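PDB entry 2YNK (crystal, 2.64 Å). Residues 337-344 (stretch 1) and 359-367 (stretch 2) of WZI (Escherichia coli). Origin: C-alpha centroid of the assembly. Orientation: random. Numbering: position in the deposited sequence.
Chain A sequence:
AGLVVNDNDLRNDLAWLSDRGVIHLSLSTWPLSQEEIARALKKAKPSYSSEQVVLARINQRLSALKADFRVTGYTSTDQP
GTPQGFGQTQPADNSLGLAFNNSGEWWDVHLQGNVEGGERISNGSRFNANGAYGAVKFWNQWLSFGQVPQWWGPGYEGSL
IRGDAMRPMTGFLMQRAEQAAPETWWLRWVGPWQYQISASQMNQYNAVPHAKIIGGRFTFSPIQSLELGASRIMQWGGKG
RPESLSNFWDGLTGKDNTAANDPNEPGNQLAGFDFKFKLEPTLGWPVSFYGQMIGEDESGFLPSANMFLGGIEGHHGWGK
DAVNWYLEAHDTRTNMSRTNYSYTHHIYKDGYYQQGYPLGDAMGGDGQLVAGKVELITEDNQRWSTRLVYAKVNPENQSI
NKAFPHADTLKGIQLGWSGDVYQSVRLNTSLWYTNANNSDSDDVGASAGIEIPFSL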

ATOM      1  N   SER A 337      25.006   1.223   0.026  1.00 71.58           N
ATOM      2  CA  SER A 337      26.302   0.727   0.472  1.00 73.80           C
ATOM      3  C   SER A 337      26.312   0.459   1.967  1.00 73.85           C
ATOM      4  O   SER A 337      26.517  -0.674   2.403  1.00 75.43           O
ATOM      5  CB  SER A 337      27.392   1.738   0.126  1.00 76.82           C
ATOM      6  OG  SER A 337      27.097   3.008   0.683  1.00 77.60           O
ATOM      7  N   ARG A 338      26.086   1.512   2.745  1.00 73.58           N
ATOM      8  CA  ARG A 338      26.167   1.445   4.208  1.00 73.83           C
ATOM      9  C   ARG A 338      24.979   0.661   4.761  1.00 71.05           C
ATOM     10  O   ARG A 338      23.851   0.813   4.282  1.00 69.45           O
ATOM     11  CB  ARG A 338      26.215   2.873   4.771  1.00 74.45           C
ATOM     12  CG  ARG A 338      26.042   3.043   6.270  1.00 75.71           C
ATOM     13  CD  ARG A 338      26.125   4.528   6.606  1.00 78.51           C
ATOM     14  NE  ARG A 338      25.627   4.859   7.942  1.00 80.38           N
ATOM     15  CZ  ARG A 338      25.386   6.100   8.378  1.00 81.89           C
ATOM     16  NH1 ARG A 338      25.586   7.160   7.592  1.00 81.62           N
ATOM     17  NH2 ARG A 338      24.930   6.285   9.613  1.00 82.86           N
ATOM     18  N   THR A 339      25.239  -0.194   5.749  1.00 66.33           N
ATOM     19  CA  THR A 339      24.181  -0.980   6.387  1.00 64.10           C
ATOM     20  C   THR A 339      24.059  -0.646   7.868  1.00 61.73           C
ATOM     21  O   THR A 339      24.825   0.151   8.408  1.00 61.55           O
ATOM     22  CB  THR A 339      24.406  -2.502   6.236  1.00 65.05           C
ATOM     23  OG1 THR A 339      25.313  -2.962   7.243  1.00 69.15           O
ATOM     24  CG2 THR A 339      24.963  -2.841   4.860  1.00 65.42           C
ATOM     25  N   ASN A 340      23.074  -1.264   8.505  1.00 60.31           N
ATOM     26  CA  ASN A 340      22.822  -1.129   9.939  1.00 61.16           C
ATOM     27  C   ASN A 340      22.367   0.267  10.375  1.00 60.39           C
ATOM     28  O   ASN A 340      22.533   0.642  11.535  1.00 64.61           O
ATOM     29  CB  ASN A 340      24.051  -1.594  10.752  1.00 62.94           C
ATOM     30  CG  ASN A 340      23.689  -2.548  11.881  1.00 62.70           C
ATOM     31  OD1 ASN A 340      22.655  -3.219  11.849  1.00 60.27           O
ATOM     32  ND2 ASN A 340      24.559  -2.628  12.879  1.00 64.72           N
ATOM     33  N   TYR A 341      21.770   1.019   9.453  1.00 59.70           N
ATOM     34  CA  TYR A 341      21.210   2.345   9.759  1.00 58.54           C
ATOM     35  C   TYR A 341      19.779   2.551   9.233  1.00 56.36           C
ATOM     36  O   TYR A 341      19.011   3.317   9.811  1.00 54.06           O
ATOM     37  CB  TYR A 341      22.128   3.438   9.216  1.00 59.69           C
ATOM     38  CG  TYR A 341      21.789   4.834   9.688  1.00 59.74           C
ATOM     39  CD1 TYR A 341      22.024   5.221  11.005  1.00 58.26           C
ATOM     40  CD2 TYR A 341      21.235   5.775   8.813  1.00 59.59           C
ATOM     41  CE1 TYR A 341      21.716   6.496  11.441  1.00 57.97           C
ATOM     42  CE2 TYR A 341      20.931   7.059   9.240  1.00 58.83           C
ATOM     43  CZ  TYR A 341      21.176   7.413  10.555  1.00 59.08           C
ATOM     44  OH  TYR A 341      20.875   8.686  10.982  1.00 59.03           O
ATOM     45  N   SER A 342      19.410   1.881   8.145  1.00 57.09           N
ATOM     46  CA  SER A 342      18.048   2.025   7.619  1.00 55.38           C
ATOM     47  C   SER A 342      17.039   1.375   8.562  1.00 55.00           C
ATOM     48  O   SER A 342      17.235   0.250   9.023  1.00 58.78           O
ATOM     49  CB  SER A 342      17.927   1.449   6.210  1.00 52.97           C
ATOM     50  OG  SER A 342      18.497   2.330   5.262  1.00 52.90           O
ATOM     51  N   TYR A 343      15.972   2.111   8.858  1.00 53.95           N
ATOM     52  CA  TYR A 343      14.912   1.645   9.746  1.00 53.24           C
ATOM     53  C   TYR A 343      15.406   1.311  11.167  1.00 50.83           C
ATOM     54  O   TYR A 343      14.756   0.589  11.912  1.00 48.37           O
ATOM     55  CB  TYR A 343      14.168   0.462   9.110  1.00 54.74           C
ATOM     56  CG  TYR A 343      13.525   0.738   7.757  1.00 54.99           C
ATOM     57  CD1 TYR A 343      13.103   2.017   7.391  1.00 55.43           C
ATOM     58  CD2 TYR A 343      13.300  -0.299   6.863  1.00 55.96           C
ATOM     59  CE1 TYR A 343      12.495   2.244   6.167  1.00 57.00           C
ATOM     60  CE2 TYR A 343      12.693  -0.081   5.637  1.00 56.26           C
ATOM     61  CZ  TYR A 343      12.290   1.191   5.292  1.00 57.25           C
ATOM     62  OH  TYR A 343      11.678   1.405   4.072  1.00 56.75           O
ATOM     63  N   THR A 344      16.539   1.902  11.523  1.00 51.63           N
ATOM     64  CA  THR A 344      17.167   1.790  12.837  1.00 50.75           C
ATOM     65  C   THR A 344      16.940   3.099  13.558  1.00 50.03           C
ATOM     66  O   THR A 344      16.776   4.134  12.914  1.00 50.79           O
ATOM     67  CB  THR A 344      18.689   1.609  12.665  1.00 51.13           C
ATOM     68  OG1 THR A 344      18.961   0.241  12.363  1.00 52.67           O
ATOM     69  CG2 THR A 344      19.472   2.045  13.891  1.00 51.56           C
ATOM     70  N   LEU A 359       7.138  -0.821   9.014  1.00 42.76           N
ATOM     71  CA  LEU A 359       6.209   0.223   8.634  1.00 44.39           C
ATOM     72  C   LEU A 359       6.556   0.776   7.236  1.00 46.29           C
ATOM     73  O   LEU A 359       5.771   1.498   6.628  1.00 45.51           O
ATOM     74  CB  LEU A 359       6.261   1.370   9.654  1.00 44.98           C
ATOM     75  CG  LEU A 359       5.294   1.369  10.834  1.00 45.09           C
ATOM     76  CD1 LEU A 359       5.550   0.190  11.755  1.00 46.81           C
ATOM     77  CD2 LEU A 359       5.424   2.681  11.591  1.00 44.55           C
ATOM     78  N   GLY A 360       7.753   0.457   6.758  1.00 47.55           N
ATOM     79  CA  GLY A 360       8.197   0.865   5.441  1.00 47.04           C
ATOM     80  C   GLY A 360       8.094  -0.306   4.503  1.00 46.75           C
ATOM     81  O   GLY A 360       7.045  -0.928   4.416  1.00 50.99           O
ATOM     82  N   ASP A 361       9.186  -0.613   3.811  1.00 46.98           N
ATOM     83  CA  ASP A 361       9.177  -1.635   2.764  1.00 48.83           C
ATOM     84  C   ASP A 361       9.081  -3.050   3.336  1.00 47.61           C
ATOM     85  O   ASP A 361       9.648  -3.342   4.382  1.00 48.22           O
ATOM     86  CB  ASP A 361      10.440  -1.504   1.899  1.00 50.63           C
ATOM     87  CG  ASP A 361      10.317  -2.208   0.550  1.00 52.63           C
ATOM     88  OD1 ASP A 361       9.257  -2.820   0.244  1.00 53.83           O
ATOM     89  OD2 ASP A 361      11.306  -2.141  -0.210  1.00 52.86           O
ATOM     90  N   ALA A 362       8.393  -3.933   2.618  1.00 48.20           N
ATOM     91  CA  ALA A 362       8.136  -5.303   3.095  1.00 48.22           C
ATOM     92  C   ALA A 362       9.403  -6.068   3.555  1.00 48.76           C
ATOM     93  O   ALA A 362       9.327  -6.900   4.451  1.00 46.51           O
ATOM     94  CB  ALA A 362       7.379  -6.097   2.035  1.00 44.20           C
HETATM   95  N   MSE A 363      10.539  -5.778   2.924  1.00 51.58           N
HETATM   96  CA  MSE A 363      11.839  -6.405   3.225  1.00 54.07           C
HETATM   97  C   MSE A 363      12.438  -6.081   4.568  1.00 55.63           C
HETATM   98  O   MSE A 363      13.082  -6.921   5.198  1.00 54.72           O
HETATM   99  CB  MSE A 363      12.885  -5.822   2.281  1.00 55.86           C
HETATM  100  CG  MSE A 363      13.110  -6.684   1.067  1.00 58.66           C
HETATM  101 SE   MSE A 363      14.411  -5.802  -0.120  1.00 67.41          SE
HETATM  102  CE  MSE A 363      14.039  -3.880   0.122  1.00 63.18           C
ATOM    103  N   GLY A 364      12.270  -4.834   4.992  1.00 56.05           N
ATOM    104  CA  GLY A 364      13.027  -4.295   6.107  1.00 55.34           C
ATOM    105  C   GLY A 364      14.190  -3.517   5.545  1.00 55.58           C
ATOM    106  O   GLY A 364      14.237  -3.232   4.349  1.00 55.80           O
ATOM    107  N   GLY A 365      15.129  -3.174   6.412  1.00 57.12           N
ATOM    108  CA  GLY A 365      16.280  -2.370   6.024  1.00 58.02           C
ATOM    109  C   GLY A 365      17.431  -3.200   5.493  1.00 58.83           C
ATOM    110  O   GLY A 365      17.503  -4.406   5.729  1.00 57.67           O
ATOM    111  N   ASP A 366      18.327  -2.516   4.779  1.00 61.74           N
ATOM    112  CA  ASP A 366      19.529  -3.091   4.163  1.00 63.02           C
ATOM    113  C   ASP A 366      19.249  -4.079   3.028  1.00 60.93           C
ATOM    114  O   ASP A 366      20.128  -4.853   2.650  1.00 61.35           O
ATOM    115  CB  ASP A 366      20.414  -3.754   5.221  1.00 66.91           C
ATOM    116  CG  ASP A 366      20.672  -2.863   6.412  1.00 68.15           C
ATOM    117  OD1 ASP A 366      20.755  -1.628   6.226  1.00 68.02           O
ATOM    118  OD2 ASP A 366      20.796  -3.413   7.532  1.00 72.64           O
ATOM    119  N   GLY A 367      18.043  -4.030   2.467  1.00 59.41           N
ATOM    120  CA  GLY A 367      17.625  -4.989   1.456  1.00 58.16           C
ATOM    121  C   GLY A 367      17.769  -4.485   0.032  1.00 59.49           C
ATOM    122  O   GLY A 367      17.618  -3.298  -0.234  1.00 63.21           O
TER

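Two irregular loops can be joined by a few polar side chains that reach across to backbone amides, and glycines can leave room where the loops pack closely. Residues 337-344 and 359-367 of WZI illustrate the principle, burying a modest 329 Å² between them without any helix or strand.

Ser 337 is out of reach, and Arg 338, its CA-to-CB bond directed away, barely touches stretch 2. Closer contact starts at Thr 339, whose CA lies 3.5 Å from Asp 366 OD1. The next amide is the first anchor: Asn 340 N makes weak hydrogen bonds to both carboxylate oxygens of Asp 366, at 3.3 Å to OD1 and 3.3 Å to OD2. Aspartate suits this place because its short side chain, with chi1 in the m well, offers two acceptors to one backbone donor. The CA-to-CB bond of Asn 340 points away, and its side chain takes no part in this anchor.

The CA-to-CB bond of Tyr 341 also points away, and the residue opens a type II turn that runs to Thr 344. Within it, the CA-to-CB bond of Ser 342 points toward stretch 2, and its small, buried side chain brings CB within 4.2 Å of Asp 366 OD1. Its carbonyl explains the bare backbone opposite: a CB on Gly 365 would come within 2.6 Å of Ser 342 O, a clash.

Tyr 343 is the second anchor and has the largest area covered across the contact, 86 Å². Its ring edge meets the Gly 364-Gly 365 peptide, with Tyr 343 CD2 3.4 Å from Gly 365 N. At the ring's tip, Tyr 343 OH accepts a hydrogen bond from Asp 361 N at 3.2 Å. Glycine again makes room, since a CB on Gly 360 would sit 2.5 Å from Tyr 343 OH. Gly 364 answers to its own backbone angles instead, which would jam a CB against the preceding carbonyl. Thr 344 lies beyond the contact.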